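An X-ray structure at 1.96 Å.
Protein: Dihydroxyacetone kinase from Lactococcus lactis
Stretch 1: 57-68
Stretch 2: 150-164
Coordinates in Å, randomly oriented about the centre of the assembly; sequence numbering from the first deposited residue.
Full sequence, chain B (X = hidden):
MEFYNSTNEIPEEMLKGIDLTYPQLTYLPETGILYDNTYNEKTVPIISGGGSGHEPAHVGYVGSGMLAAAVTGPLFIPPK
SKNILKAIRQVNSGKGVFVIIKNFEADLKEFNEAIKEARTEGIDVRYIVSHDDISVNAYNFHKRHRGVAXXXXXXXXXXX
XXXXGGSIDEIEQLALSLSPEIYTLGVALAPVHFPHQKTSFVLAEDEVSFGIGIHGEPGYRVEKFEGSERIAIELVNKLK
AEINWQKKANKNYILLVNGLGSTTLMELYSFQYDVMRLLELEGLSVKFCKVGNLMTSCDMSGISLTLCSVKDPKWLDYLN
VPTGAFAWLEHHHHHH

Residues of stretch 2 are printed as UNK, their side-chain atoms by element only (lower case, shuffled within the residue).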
# COMPACT_ATOMS: atom_id res chain seq x y z
N ALA B 57 -6.09 -6.64 -4.69
CA ALA B 57 -6.77 -7.35 -5.78
C ALA B 57 -8.25 -7.59 -5.44
O ALA B 57 -8.56 -8.14 -4.39
CB ALA B 57 -6.10 -8.67 -6.08
N HIS B 58 -9.17 -7.18 -6.31
CA HIS B 58 -8.92 -6.46 -7.54
C HIS B 58 -9.49 -5.04 -7.43
O HIS B 58 -9.44 -4.30 -8.40
CB HIS B 58 -9.62 -7.17 -8.71
CG HIS B 58 -9.08 -8.54 -8.99
ND1 HIS B 58 -7.82 -8.74 -9.54
CD2 HIS B 58 -9.60 -9.77 -8.76
CE1 HIS B 58 -7.61 -10.04 -9.66
NE2 HIS B 58 -8.67 -10.69 -9.20
N VAL B 59 -10.01 -4.67 -6.27
CA VAL B 59 -10.62 -3.35 -6.06
C VAL B 59 -9.61 -2.22 -6.25
O VAL B 59 -9.99 -1.10 -6.58
CB VAL B 59 -11.27 -3.21 -4.64
CG1 VAL B 59 -12.53 -4.08 -4.54
CG2 VAL B 59 -10.27 -3.57 -3.56
N GLY B 60 -8.33 -2.53 -6.05
CA GLY B 60 -7.30 -1.50 -6.13
C GLY B 60 -6.84 -1.30 -7.56
O GLY B 60 -6.00 -0.43 -7.83
N TYR B 61 -7.39 -2.09 -8.48
CA TYR B 61 -7.02 -2.03 -9.89
C TYR B 61 -8.15 -1.53 -10.77
O TYR B 61 -8.06 -1.59 -11.99
CB TYR B 61 -6.53 -3.42 -10.36
CG TYR B 61 -5.38 -3.85 -9.46
CD1 TYR B 61 -4.22 -3.10 -9.40
CD2 TYR B 61 -5.47 -4.98 -8.66
CE1 TYR B 61 -3.15 -3.46 -8.57
CE2 TYR B 61 -4.40 -5.35 -7.83
CZ TYR B 61 -3.25 -4.59 -7.79
OH TYR B 61 -2.19 -4.96 -6.95
N VAL B 62 -9.21 -1.04 -10.14
CA VAL B 62 -10.31 -0.38 -10.84
C VAL B 62 -10.02 1.11 -11.00
O VAL B 62 -9.77 1.83 -10.03
CB VAL B 62 -11.60 -0.56 -10.07
CG1 VAL B 62 -12.75 0.12 -10.80
CG2 VAL B 62 -11.89 -2.07 -9.89
N GLY B 63 -10.05 1.57 -12.24
CA GLY B 63 -9.76 2.98 -12.47
C GLY B 63 -9.43 3.22 -13.93
O GLY B 63 -9.22 2.29 -14.72
N SER B 64 -9.40 4.49 -14.30
CA SER B 64 -9.15 4.87 -15.68
C SER B 64 -7.81 4.27 -16.08
O SER B 64 -6.82 4.44 -15.38
CB SER B 64 -9.10 6.40 -15.76
OG SER B 64 -8.70 6.81 -17.05
N GLY B 65 -7.78 3.54 -17.19
CA GLY B 65 -6.53 2.96 -17.69
C GLY B 65 -6.33 1.53 -17.24
O GLY B 65 -5.38 0.86 -17.64
N MET B 66 -7.20 1.05 -16.36
CA MET B 66 -7.05 -0.27 -15.80
C MET B 66 -8.41 -0.95 -15.88
O MET B 66 -9.03 -0.92 -16.94
CB MET B 66 -6.49 -0.17 -14.37
CG MET B 66 -5.49 -1.25 -14.09
SD MET B 66 -4.27 -0.88 -12.82
CE MET B 66 -3.57 -2.52 -12.80
N LEU B 67 -8.90 -1.56 -14.80
CA LEU B 67 -10.20 -2.20 -14.87
C LEU B 67 -11.34 -1.17 -14.86
O LEU B 67 -11.29 -0.18 -14.11
CB LEU B 67 -10.39 -3.16 -13.70
CG LEU B 67 -9.33 -4.25 -13.55
CD1 LEU B 67 -9.70 -5.07 -12.30
CD2 LEU B 67 -9.38 -5.11 -14.83
N ALA B 68 -12.38 -1.42 -15.65
CA ALA B 68 -13.56 -0.57 -15.59
C ALA B 68 -14.48 -0.92 -14.42
O ALA B 68 -15.28 -0.10 -13.98
CB ALA B 68 -14.35 -0.66 -16.92
N UNK B 150 0.73 -12.45 -10.61
CA UNK B 150 1.05 -12.07 -11.98
C UNK B 150 -0.15 -11.62 -12.78
O UNK B 150 -0.02 -10.93 -13.77
N UNK B 151 -1.35 -11.99 -12.33
CA UNK B 151 -2.57 -11.54 -12.99
C UNK B 151 -2.63 -10.02 -13.16
O UNK B 151 -3.21 -9.54 -14.13
o UNK B 151 -3.77 -13.39 -11.96
c UNK B 151 -3.83 -11.98 -12.20
c UNK B 151 -5.12 -11.63 -12.97
N UNK B 152 -2.07 -9.25 -12.23
CA UNK B 152 -2.20 -7.80 -12.29
C UNK B 152 -1.46 -7.20 -13.48
O UNK B 152 -1.76 -6.08 -13.89
c UNK B 152 -1.75 -7.09 -10.99
c UNK B 152 0.24 -6.18 -9.69
c UNK B 152 -2.33 -7.83 -9.78
c UNK B 152 -0.23 -7.06 -10.86
N UNK B 153 -0.50 -7.94 -14.03
CA UNK B 153 0.14 -7.48 -15.28
C UNK B 153 -0.85 -7.44 -16.43
O UNK B 153 -0.75 -6.58 -17.30
c UNK B 153 3.59 -9.24 -15.10
c UNK B 153 2.50 -8.25 -14.70
c UNK B 153 1.34 -8.35 -15.67
c UNK B 153 3.08 -6.82 -14.70
N UNK B 154 -1.80 -8.36 -16.41
CA UNK B 154 -2.85 -8.34 -17.41
C UNK B 154 -3.73 -7.11 -17.20
O UNK B 154 -4.07 -6.44 -18.16
c UNK B 154 -2.95 -10.91 -17.80
c UNK B 154 -3.67 -9.63 -17.36
c UNK B 154 -2.84 -11.02 -19.31
c UNK B 154 -3.75 -12.09 -17.23
N UNK B 155 -4.09 -6.81 -15.96
CA UNK B 155 -4.96 -5.65 -15.72
C UNK B 155 -4.25 -4.44 -16.29
O UNK B 155 -4.88 -3.59 -16.89
n UNK B 155 -6.01 -6.66 -12.20
c UNK B 155 -6.61 -7.56 -14.09
n UNK B 155 -7.12 -8.29 -13.04
c UNK B 155 -6.74 -7.73 -11.91
c UNK B 155 -5.17 -5.42 -14.24
c UNK B 155 -5.92 -6.53 -13.57
N UNK B 156 -2.94 -4.33 -16.06
CA UNK B 156 -2.28 -3.06 -16.33
C UNK B 156 -2.04 -2.95 -17.83
O UNK B 156 -2.27 -1.90 -18.44
n UNK B 156 -0.51 1.43 -16.55
c UNK B 156 -0.22 0.89 -15.19
c UNK B 156 -0.25 -1.58 -15.80
c UNK B 156 -0.94 -2.96 -15.61
c UNK B 156 -0.86 -0.51 -14.91
N UNK B 157 -1.55 -4.03 -18.43
CA UNK B 157 -1.18 -3.94 -19.84
C UNK B 157 -2.41 -3.91 -20.75
O UNK B 157 -2.47 -3.11 -21.69
c UNK B 157 -0.06 -5.18 -21.76
c UNK B 157 1.19 -4.67 -19.60
c UNK B 157 2.18 -5.82 -19.51
c UNK B 157 -0.17 -5.04 -20.22
N UNK B 158 -3.39 -4.77 -20.48
CA UNK B 158 -4.60 -4.81 -21.31
C UNK B 158 -5.41 -3.52 -21.10
O UNK B 158 -6.00 -2.97 -22.05
c UNK B 158 -5.75 -8.48 -20.92
c UNK B 158 -5.46 -6.01 -20.95
c UNK B 158 -4.21 -7.46 -22.56
c UNK B 158 -4.75 -7.36 -21.13
N UNK B 159 -5.43 -3.05 -19.86
CA UNK B 159 -6.14 -1.83 -19.49
C UNK B 159 -5.56 -0.65 -20.24
O UNK B 159 -6.29 0.20 -20.74
N UNK B 160 -4.23 -0.60 -20.33
CA UNK B 160 -3.56 0.52 -21.02
C UNK B 160 -3.81 0.46 -22.52
O UNK B 160 -4.15 1.45 -23.19
c UNK B 160 -2.06 0.48 -20.74
N UNK B 161 -3.65 -0.74 -23.05
CA UNK B 161 -3.90 -0.97 -24.48
C UNK B 161 -5.35 -0.64 -24.85
O UNK B 161 -5.61 -0.04 -25.90
c UNK B 161 -3.11 -2.52 -28.60
c UNK B 161 -4.99 -3.87 -28.04
c UNK B 161 -3.58 -2.43 -24.84
c UNK B 161 -3.77 -2.75 -26.30
c UNK B 161 -2.93 -2.22 -27.25
c UNK B 161 -4.80 -3.58 -26.70
c UNK B 161 -4.14 -3.34 -28.99
N UNK B 162 -6.28 -1.04 -24.01
CA UNK B 162 -7.69 -0.73 -24.25
C UNK B 162 -7.91 0.79 -24.19
O UNK B 162 -8.62 1.36 -25.02
c UNK B 162 -8.59 -1.46 -23.23
N UNK B 163 -7.29 1.44 -23.22
CA UNK B 163 -7.44 2.88 -23.02
C UNK B 163 -6.95 3.64 -24.24
O UNK B 163 -7.52 4.67 -24.63
c UNK B 163 -6.85 4.76 -21.39
c UNK B 163 -6.63 3.32 -21.80
c UNK B 163 -8.43 6.44 -20.47
c UNK B 163 -8.28 4.99 -20.90
n UNK B 163 -9.81 6.99 -20.70
N UNK B 164 -5.89 3.12 -24.85
CA UNK B 164 -5.32 3.73 -26.05
C UNK B 164 -6.06 3.41 -27.33
O UNK B 164 -5.68 3.89 -28.40
o UNK B 164 -1.03 3.17 -26.28
o UNK B 164 -0.79 3.84 -24.20
c UNK B 164 -3.83 3.36 -26.19
c UNK B 164 -2.96 4.03 -25.14
c UNK B 164 -1.49 3.65 -25.22
O HOH W 1 -2.86 0.53 -17.42

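Position 150 has no side-chain atoms and lies beyond the reach of stretch 1; it is G150. Position 151 carries one carbon bearing an oxygen and a second carbon. It is T151, whose CG2 lies 4.4 Å from H58 CE1. At 152, four carbons fork at the first, with one arm two carbons long, so the residue is I152. Its CB sits over one face of the Y61 ring, and its CG2 is 3.8 Å from Y61 CE2.

Positions 153 and 154 each hold four carbons forked at the second and touch nothing on stretch 1: L153 points away and L154 sideways. Position 155 has one carbon followed by a five-membered ring of three carbons and two nitrogens, which defines H155. Its ring lies among H58, Y61 and L67, with L67 CD1 4.0 Å from the ring centroid, almost on the ring normal, in a CH-pi contact. The H58 and Y61 rings meet it obliquely. H155 ND1 has no partner in the model, and Y61 CB is 3.8 Å from it.

Four carbons in a row ending in nitrogen identify 156 as K156. Its CB is 3.9 Å from M66 CE, although its CA-to-CB bond points away from stretch 1 overall. Position 157, four carbons forked at the first with one longer arm, is I157; 158, forked at the second, is L158. Neither makes contact.

Position 159 has no side-chain atoms and is G159. Its CA is 4.1 Å from M66 CA, and a CB here would clash with that atom and with G65 O. Position 160 has a single carbon and is A160. Position 161, one carbon and a six-carbon ring, is F161, directed away; 162, again a single carbon, is A162. At 163, four carbons in a row end in nitrogen, giving K163, whose CE is 3.5 Å from S64 OG and whose CD is 4.0 Å from G65 N. Three carbons, the third carrying two oxygens, make 164 E164, out of reach.

The contact works by packing, without a direct hydrogen bond between the stretches. The type II turn from G63 to M66 brings its backbone against the helix at G159, where the missing side chain permits close approach. Beside it, M66 CE reaches H155 CB at 3.6 Å, and the H155 ring fills the space between H58, Y61 and L67. One water donates to G65 O (2.6 Å) and K156 O (2.7 Å), its O bridging the two backbones, and accepts from K156 NZ.

Stretch 2 (150-164) GTILLHKILGAFAKE
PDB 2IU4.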